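Local coordinates for protein GH3 beta-N-acetylglucosaminidase (Paenibacillaceae, PDB 6K5J) that hydrolyses terminal beta-linked N-acetylglucosamine residues from the non-reducing ends of glycans, as a beta-N-acetylglucosaminidase of glycoside hydrolase family 3, at residues H119-G122 against S123-A127; R91-G95 against V96-P100; K36-E40 against D41-G45; A60-S63 against A64-Q68. All blocks are in the same frame, centred on the assembly; numbering follows the deposited sequence.

How the contacts relate
All four contacts are local, each made within one continuous run of chain, and all belong to the family 3 N-terminal domain, a TIM-barrel relative. Along the chain the order is contact 3, contact 4, contact 2, contact 1. Contact 3 ends helix 32-39 and contact 4 lies on helix 56-72, in consecutive connections between the parallel strands 21-23, 45-47 and 79-81; their centres are about 14 Å apart, and I38 packs on L66. Contacts 2 and 1 form a second touching pair, centres about 10 Å apart: the loop before helix 102-108 meets helix 111-127 through a probable hydrogen bond between T97 and E124. Contacts 2 and 3 are farthest apart, about 29 Å between centres.

Contact 1 of 4, residues H119-G122 against S123-A127; sequences HIIG and SELRA
S123 OG donates to the carbonyl oxygen of H119 at 2.9 Å, and the backbone N of S123 donates to the same oxygen at 2.8 Å. The two donors arrive from opposite faces of the carbonyl plane, so H119 O is gripped twice. With OG beside its own backbone N (chi1 -75°), the serine hydroxyl turns back along helix 111-127 and also sits over one face of the H119 imidazole, 3.5 Å from NE2 and offset toward the rim. On another face of the helix, I121 and L125 run side by side in the same direction, CG2 of the isoleucine 3.8 Å from CD1 of the leucine. I120 CG2 similarly lies 3.8 Å from E124 OE2. The regular i to i+4 ladder sets the spacing of all three pairs. Farther out, H119 ND1 bonds to G171 O, while E124 OE2 forms a salt bridge with K361 NZ and a hydrogen bond with T97 OG1. Replacing the serine by an alanine removes the hydroxyl, which is likely to leave H119 O with the backbone N as its one donor from 123-127 and the imidazole face without its polar neighbour. S123 thus satisfies its hydroxyl within the helix, whereas E124 directs its charge outward.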
# COMPACT_ATOMS: atom_id res chain seq x y z
N HIS A 119 10.67 -0.38 9.95
CA HIS A 119 12.00 0.20 10.11
C HIS A 119 12.94 -0.24 8.99
O HIS A 119 13.78 0.53 8.53
CB HIS A 119 12.59 -0.15 11.47
CG HIS A 119 13.84 0.61 11.79
ND1 HIS A 119 13.83 1.94 12.14
CD2 HIS A 119 15.14 0.23 11.82
CE1 HIS A 119 15.06 2.35 12.38
NE2 HIS A 119 15.88 1.33 12.18
N ILE A 120 12.81 -1.49 8.53
CA ILE A 120 13.58 -1.91 7.36
C ILE A 120 13.19 -1.09 6.14
O ILE A 120 14.05 -0.56 5.43
CB ILE A 120 13.40 -3.41 7.10
CG1 ILE A 120 14.14 -4.25 8.15
CG2 ILE A 120 13.90 -3.76 5.70
CD1 ILE A 120 13.77 -5.73 8.07
N ILE A 121 11.88 -1.00 5.87
CA ILE A 121 11.43 -0.19 4.73
C ILE A 121 11.98 1.23 4.84
O ILE A 121 12.51 1.79 3.87
CB ILE A 121 9.90 -0.17 4.63
CG1 ILE A 121 9.35 -1.53 4.17
CG2 ILE A 121 9.44 0.95 3.66
CD1 ILE A 121 7.81 -1.66 4.35
N GLY A 122 11.82 1.84 6.02
CA GLY A 122 12.20 3.24 6.17
C GLY A 122 13.70 3.46 6.09
O GLY A 122 14.16 4.46 5.55
N SER A 123 14.47 2.52 6.65
CA SER A 123 15.93 2.62 6.58
C SER A 123 16.40 2.58 5.14
O SER A 123 17.28 3.34 4.73
CB SER A 123 16.58 1.47 7.35
OG SER A 123 16.47 1.70 8.74
N GLU A 124 15.83 1.66 4.36
CA GLU A 124 16.23 1.54 2.97
C GLU A 124 15.74 2.73 2.15
O GLU A 124 16.48 3.24 1.30
CB GLU A 124 15.73 0.20 2.43
CG GLU A 124 16.31 -0.98 3.25
CD GLU A 124 16.01 -2.37 2.69
OE1 GLU A 124 15.10 -2.48 1.84
OE2 GLU A 124 16.66 -3.35 3.11
N LEU A 125 14.52 3.21 2.40
CA LEU A 125 14.05 4.39 1.68
C LEU A 125 14.95 5.58 1.95
O LEU A 125 15.34 6.30 1.02
CB LEU A 125 12.61 4.72 2.06
CG LEU A 125 11.48 3.78 1.60
CD1 LEU A 125 10.12 4.30 2.08
CD2 LEU A 125 11.49 3.59 0.08
N ARG A 126 15.28 5.82 3.22
CA ARG A 126 16.09 6.99 3.56
C ARG A 126 17.47 6.91 2.91
O ARG A 126 18.01 7.93 2.46
CB ARG A 126 16.22 7.12 5.08
CG ARG A 126 16.74 8.48 5.56
CD ARG A 126 15.84 9.62 5.10
NE ARG A 126 16.58 10.88 5.00
CZ ARG A 126 16.31 11.99 5.69
NH1 ARG A 126 15.30 12.02 6.55
NH2 ARG A 126 17.05 13.08 5.52
N ALA A 127 18.04 5.70 2.82
CA ALA A 127 19.30 5.51 2.12
C ALA A 127 19.19 5.88 0.64
O ALA A 127 20.21 6.19 0.02
CB ALA A 127 19.77 4.07 2.26

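Contact 2 of 4, residues R91-G95 against V96-P100; sequences RLENG and VTVVP
V96 carries the apolar part of this contact. Its CG1 meets L92 CD2 at 3.8 Å, the two side chains crossing at about a right angle. With CG1 anti to the carbonyl carbon (chi1 -55°), CG2 is left between the backbone N and the carbonyl carbon, 3.3 Å from L92 O. One residue pair farther on, E93 CB touches V98 CG2 at 4.0 Å, a carbon-to-carbon contact made at the base of the glutamate, whose polar end turns to T90 and R50.

The backbone forms a type II beta turn from E93 to V96. Its closing bond, V96 N to E93 O, is long and weak at 3.5 Å although nearly straight, with an angle of 172° at the hydrogen. G95 takes the third position with a positive phi of 81°, a conformation that favours glycine.

Water supplies the remaining link: one molecule donates to L92 O at 3.1 Å and to T97 O at 3.0 Å, bridging the two arms beyond the turn. L92 O also receives Q84 NE2.

Cutting V96 back to an alanine removes both methyls, which is likely to leave L92 CD2 without its partner and open a gap beside the L92 carbonyl. With so weak a closing bond, this loop between strand 79-81 and helix 102-108 probably relies less on the turn bond than on valine packing, glycine geometry, the water bridge and bonds to surrounding segments such as A54 and L356.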
# COMPACT_ATOMS: atom_id res chain seq x y z
N ARG A 91 6.75 -0.24 -4.77
CA ARG A 91 7.14 0.33 -6.05
C ARG A 91 8.55 -0.06 -6.47
O ARG A 91 8.89 0.09 -7.64
CB ARG A 91 7.06 1.86 -6.03
CG ARG A 91 5.73 2.38 -5.57
CD ARG A 91 4.64 1.99 -6.53
NE ARG A 91 3.44 2.74 -6.20
CZ ARG A 91 2.21 2.29 -6.38
NH1 ARG A 91 1.98 1.08 -6.89
NH2 ARG A 91 1.20 3.07 -6.03
N LEU A 92 9.36 -0.54 -5.53
CA LEU A 92 10.72 -0.99 -5.79
C LEU A 92 10.95 -2.27 -5.01
O LEU A 92 10.77 -2.30 -3.80
CB LEU A 92 11.74 0.08 -5.38
CG LEU A 92 13.20 -0.35 -5.52
CD1 LEU A 92 13.55 -0.62 -6.99
CD2 LEU A 92 14.12 0.69 -4.92
N GLU A 93 11.36 -3.33 -5.72
CA GLU A 93 11.85 -4.54 -5.09
C GLU A 93 13.29 -4.88 -5.48
O GLU A 93 13.93 -5.64 -4.76
CB GLU A 93 10.95 -5.73 -5.44
CG GLU A 93 9.46 -5.48 -5.19
CD GLU A 93 8.82 -4.64 -6.28
OE1 GLU A 93 8.00 -3.75 -5.95
OE2 GLU A 93 9.14 -4.84 -7.47
N ASN A 94 13.81 -4.32 -6.57
CA ASN A 94 15.16 -4.64 -7.00
C ASN A 94 16.17 -3.99 -6.06
O ASN A 94 16.20 -2.77 -5.94
CB ASN A 94 15.39 -4.15 -8.43
CG ASN A 94 16.75 -4.55 -8.97
OD1 ASN A 94 17.20 -5.68 -8.76
ND2 ASN A 94 17.40 -3.64 -9.65
N GLY A 95 16.99 -4.81 -5.39
CA GLY A 95 18.03 -4.27 -4.53
C GLY A 95 17.58 -3.83 -3.16
O GLY A 95 18.38 -3.22 -2.44
N VAL A 96 16.34 -4.09 -2.77
CA VAL A 96 15.84 -3.77 -1.44
C VAL A 96 15.14 -5.00 -0.88
O VAL A 96 14.81 -5.94 -1.61
CB VAL A 96 14.89 -2.55 -1.44
CG1 VAL A 96 15.58 -1.34 -2.07
CG2 VAL A 96 13.60 -2.87 -2.18
N THR A 97 14.93 -4.98 0.43
CA THR A 97 14.24 -6.07 1.11
C THR A 97 12.76 -6.03 0.76
O THR A 97 12.12 -4.98 0.87
CB THR A 97 14.40 -5.94 2.62
OG1 THR A 97 15.79 -5.81 2.95
CG2 THR A 97 13.83 -7.15 3.35
N VAL A 98 12.20 -7.17 0.37
CA VAL A 98 10.76 -7.29 0.20
C VAL A 98 10.19 -7.63 1.58
O VAL A 98 10.44 -8.70 2.13
CB VAL A 98 10.39 -8.34 -0.85
CG1 VAL A 98 8.87 -8.44 -1.00
CG2 VAL A 98 11.01 -7.97 -2.18
N VAL A 99 9.45 -6.69 2.15
CA VAL A 99 9.00 -6.76 3.54
C VAL A 99 7.56 -7.27 3.53
O VAL A 99 6.80 -6.90 2.62
CB VAL A 99 9.15 -5.38 4.19
CG1 VAL A 99 8.37 -5.27 5.46
CG2 VAL A 99 10.64 -5.07 4.40
N PRO A 100 7.14 -8.09 4.49
CA PRO A 100 5.72 -8.50 4.55
C PRO A 100 4.79 -7.31 4.68
O PRO A 100 5.12 -6.29 5.29
CB PRO A 100 5.66 -9.37 5.81
CG PRO A 100 7.04 -9.88 5.98
CD PRO A 100 7.94 -8.76 5.53
O HOH W 1 10.29 -4.14 -1.40

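Contact 3 of 4, residues K36-E40 against D41-G45; sequences KLITE and DHVGG
V43 has CG1 anti to the carbonyl carbon (chi1 -68°), which leaves CG2 between the backbone N and the carbonyl carbon and sets that methyl against L37 CB at 3.9 Å and I38 CG1 at 4.0 Å. H42, the first residue to leave helical geometry, has a positive phi (61°), as is common at helix C-termini, and the chain turns back there. Two backbone bonds fix the reversal: D41 N donates to K36 O at 3.0 Å and V43 N to L37 O, also at 3.0 Å and nearly straight at 171°. K36 O also accepts E40 N. The H42 ring lies beside the E40 carbonyl, CD2 3.4 Å from E40 O and the carbonyl carbon over one face, while ND1 bonds to N75 OD1. A water at NE2 of H42 gives a weak bond to E40 O; another spans I38 O and V43 O. K36 NZ and E40 OE2 form a salt bridge at 3.5 Å.

This is the exit from helix 32-39 into strand 45-47. K306 on helix 302-317 pairs with D41 OD1, while D41 OD2 is buried 3.8 Å from L37 CD2 with no partner in the model. I38 packs on helix 56-72, H42 on helix 13-19.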
# COMPACT_ATOMS: atom_id res chain seq x y z
N LYS A 36 11.18 21.94 -14.33
CA LYS A 36 10.29 23.10 -14.37
C LYS A 36 9.35 23.12 -13.16
O LYS A 36 9.06 24.19 -12.61
CB LYS A 36 9.50 23.09 -15.68
CG LYS A 36 10.36 23.56 -16.88
CD LYS A 36 9.58 23.81 -18.18
CE LYS A 36 9.72 25.25 -18.65
NZ LYS A 36 10.71 25.48 -19.72
N LEU A 37 8.86 21.95 -12.74
CA LEU A 37 8.05 21.88 -11.53
C LEU A 37 8.81 22.43 -10.33
O LEU A 37 8.25 23.16 -9.51
CB LEU A 37 7.62 20.44 -11.26
CG LEU A 37 6.55 19.82 -12.18
CD1 LEU A 37 6.47 18.32 -11.97
CD2 LEU A 37 5.21 20.47 -11.94
N ILE A 38 10.09 22.09 -10.22
CA ILE A 38 10.88 22.52 -9.07
C ILE A 38 11.28 23.99 -9.21
O ILE A 38 11.07 24.78 -8.28
CB ILE A 38 12.11 21.62 -8.90
CG1 ILE A 38 11.69 20.20 -8.51
CG2 ILE A 38 13.05 22.21 -7.85
CD1 ILE A 38 12.83 19.18 -8.65
N THR A 39 11.86 24.37 -10.36
CA THR A 39 12.45 25.70 -10.48
C THR A 39 11.44 26.77 -10.86
O THR A 39 11.57 27.92 -10.44
CB THR A 39 13.60 25.69 -11.49
OG1 THR A 39 13.07 25.47 -12.81
CG2 THR A 39 14.60 24.59 -11.16
N GLU A 40 10.43 26.43 -11.66
CA GLU A 40 9.47 27.43 -12.09
C GLU A 40 8.17 27.39 -11.30
O GLU A 40 7.60 28.44 -11.01
CB GLU A 40 9.17 27.26 -13.58
CG GLU A 40 10.45 27.38 -14.41
CD GLU A 40 10.22 27.25 -15.89
OE1 GLU A 40 9.04 27.32 -16.32
OE2 GLU A 40 11.21 27.09 -16.63
N ASP A 41 7.69 26.21 -10.93
CA ASP A 41 6.46 26.12 -10.16
C ASP A 41 6.71 25.96 -8.67
O ASP A 41 5.75 26.01 -7.90
CB ASP A 41 5.60 24.98 -10.68
CG ASP A 41 5.25 25.15 -12.16
OD1 ASP A 41 4.80 26.25 -12.54
OD2 ASP A 41 5.43 24.18 -12.94
N HIS A 42 7.96 25.79 -8.25
CA HIS A 42 8.32 25.79 -6.83
C HIS A 42 7.61 24.68 -6.05
O HIS A 42 7.22 24.87 -4.90
CB HIS A 42 8.04 27.16 -6.19
CG HIS A 42 8.54 28.33 -6.99
ND1 HIS A 42 9.87 28.65 -7.09
CD2 HIS A 42 7.87 29.26 -7.71
CE1 HIS A 42 10.01 29.72 -7.85
NE2 HIS A 42 8.81 30.12 -8.24
N VAL A 43 7.43 23.51 -6.68
CA VAL A 43 6.68 22.45 -6.01
C VAL A 43 7.37 22.07 -4.70
O VAL A 43 8.59 22.14 -4.56
CB VAL A 43 6.50 21.19 -6.88
CG1 VAL A 43 5.56 21.48 -8.06
CG2 VAL A 43 7.87 20.63 -7.33
N GLY A 44 6.56 21.64 -3.74
CA GLY A 44 7.07 21.30 -2.43
C GLY A 44 7.51 19.86 -2.31
O GLY A 44 8.30 19.51 -1.43
N GLY A 45 7.01 19.00 -3.21
CA GLY A 45 7.26 17.58 -3.07
C GLY A 45 7.23 16.85 -4.40
O GLY A 45 6.65 17.32 -5.39
O HOH W 2 10.64 23.71 -5.34
O HOH W 3 8.40 31.68 -10.69

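Contact 4 of 4, residues A60-S63 against A64-Q68; sequences AKLS and AELQQ
L62 reaches toward the following turn, its CD1 lying 4.2 Å from L66 CG and 4.1 Å from E65 OE1. Having CG anti to the backbone N (chi1 171°) turns the branched end of L62 that way, and its axis runs at a slant to the extended E65 chain. The result is a loose van der Waals approach of the methyl to OE1, whose hydrogen-bond partner is A30 N. L66 differs, with CG anti to the carbonyl carbon and beside the backbone N, which leaves its CG 3.4 Å from L62 O. Q67 lays its CG 3.2 Å from S63 O in the same manner, then bends at the next torsion so that its amide reaches L78 O through NE2. S63 points its hydroxyl away from this turn to Y48 and L128.

Beneath these side chains the helical ladder is regular: L66 N to L62 O spans 2.9 Å at 167°, and Q67 N to S63 O spans 3.0 Å at 164°. This holds each pair at its spacing within the crossover helix of the beta-alpha-beta unit that joins strands 45-47 and 79-81. Chemically the labour is divided: leucines pack toward Y48, while S63, E65 and Q67 spend their polar ends on separate surrounding segments.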
# COMPACT_ATOMS: atom_id res chain seq x y z
N ALA A 60 18.99 6.69 -5.43
CA ALA A 60 19.75 7.62 -4.59
C ALA A 60 20.30 8.77 -5.41
O ALA A 60 20.24 9.94 -4.98
CB ALA A 60 20.88 6.87 -3.88
N LYS A 61 20.84 8.48 -6.60
CA LYS A 61 21.31 9.55 -7.48
C LYS A 61 20.18 10.49 -7.87
O LYS A 61 20.36 11.71 -7.91
CB LYS A 61 21.93 8.96 -8.74
CG LYS A 61 23.40 8.64 -8.66
CD LYS A 61 23.92 8.40 -10.08
CE LYS A 61 23.19 9.31 -11.07
NZ LYS A 61 23.97 9.63 -12.31
N LEU A 62 19.01 9.92 -8.18
CA LEU A 62 17.88 10.73 -8.61
C LEU A 62 17.38 11.64 -7.49
O LEU A 62 17.11 12.83 -7.72
CB LEU A 62 16.75 9.81 -9.11
CG LEU A 62 15.41 10.48 -9.40
CD1 LEU A 62 15.55 11.49 -10.53
CD2 LEU A 62 14.37 9.41 -9.74
N SER A 63 17.25 11.11 -6.28
CA SER A 63 16.84 11.95 -5.16
C SER A 63 17.83 13.08 -4.92
O SER A 63 17.43 14.23 -4.69
CB SER A 63 16.66 11.12 -3.89
OG SER A 63 15.66 10.13 -4.04
N ALA A 64 19.12 12.77 -4.97
CA ALA A 64 20.12 13.82 -4.75
C ALA A 64 20.08 14.86 -5.86
O ALA A 64 20.28 16.05 -5.61
CB ALA A 64 21.51 13.19 -4.64
N GLU A 65 19.82 14.42 -7.10
CA GLU A 65 19.70 15.34 -8.22
C GLU A 65 18.52 16.28 -8.04
O GLU A 65 18.64 17.49 -8.24
CB GLU A 65 19.56 14.57 -9.55
CG GLU A 65 19.47 15.50 -10.78
CD GLU A 65 19.20 14.77 -12.09
OE1 GLU A 65 18.68 13.63 -12.05
OE2 GLU A 65 19.49 15.34 -13.16
N LEU A 66 17.35 15.73 -7.66
CA LEU A 66 16.19 16.58 -7.44
C LEU A 66 16.46 17.61 -6.35
O LEU A 66 16.07 18.78 -6.48
CB LEU A 66 14.96 15.72 -7.09
CG LEU A 66 14.44 14.83 -8.22
CD1 LEU A 66 13.43 13.79 -7.70
CD2 LEU A 66 13.83 15.66 -9.37
N GLN A 67 17.10 17.19 -5.26
CA GLN A 67 17.41 18.13 -4.19
C GLN A 67 18.42 19.18 -4.65
O GLN A 67 18.34 20.34 -4.25
CB GLN A 67 17.93 17.37 -2.97
CG GLN A 67 16.91 16.39 -2.39
CD GLN A 67 15.82 17.07 -1.61
OE1 GLN A 67 15.65 18.30 -1.65
NE2 GLN A 67 15.03 16.26 -0.89
N GLN A 68 19.37 18.78 -5.49
CA GLN A 68 20.34 19.73 -6.02
C GLN A 68 19.67 20.75 -6.92
O GLN A 68 20.02 21.94 -6.88
CB GLN A 68 21.44 18.98 -6.77
CG GLN A 68 22.49 19.86 -7.41
CD GLN A 68 23.52 19.04 -8.15
OE1 GLN A 68 23.29 17.86 -8.45
NE2 GLN A 68 24.66 19.65 -8.46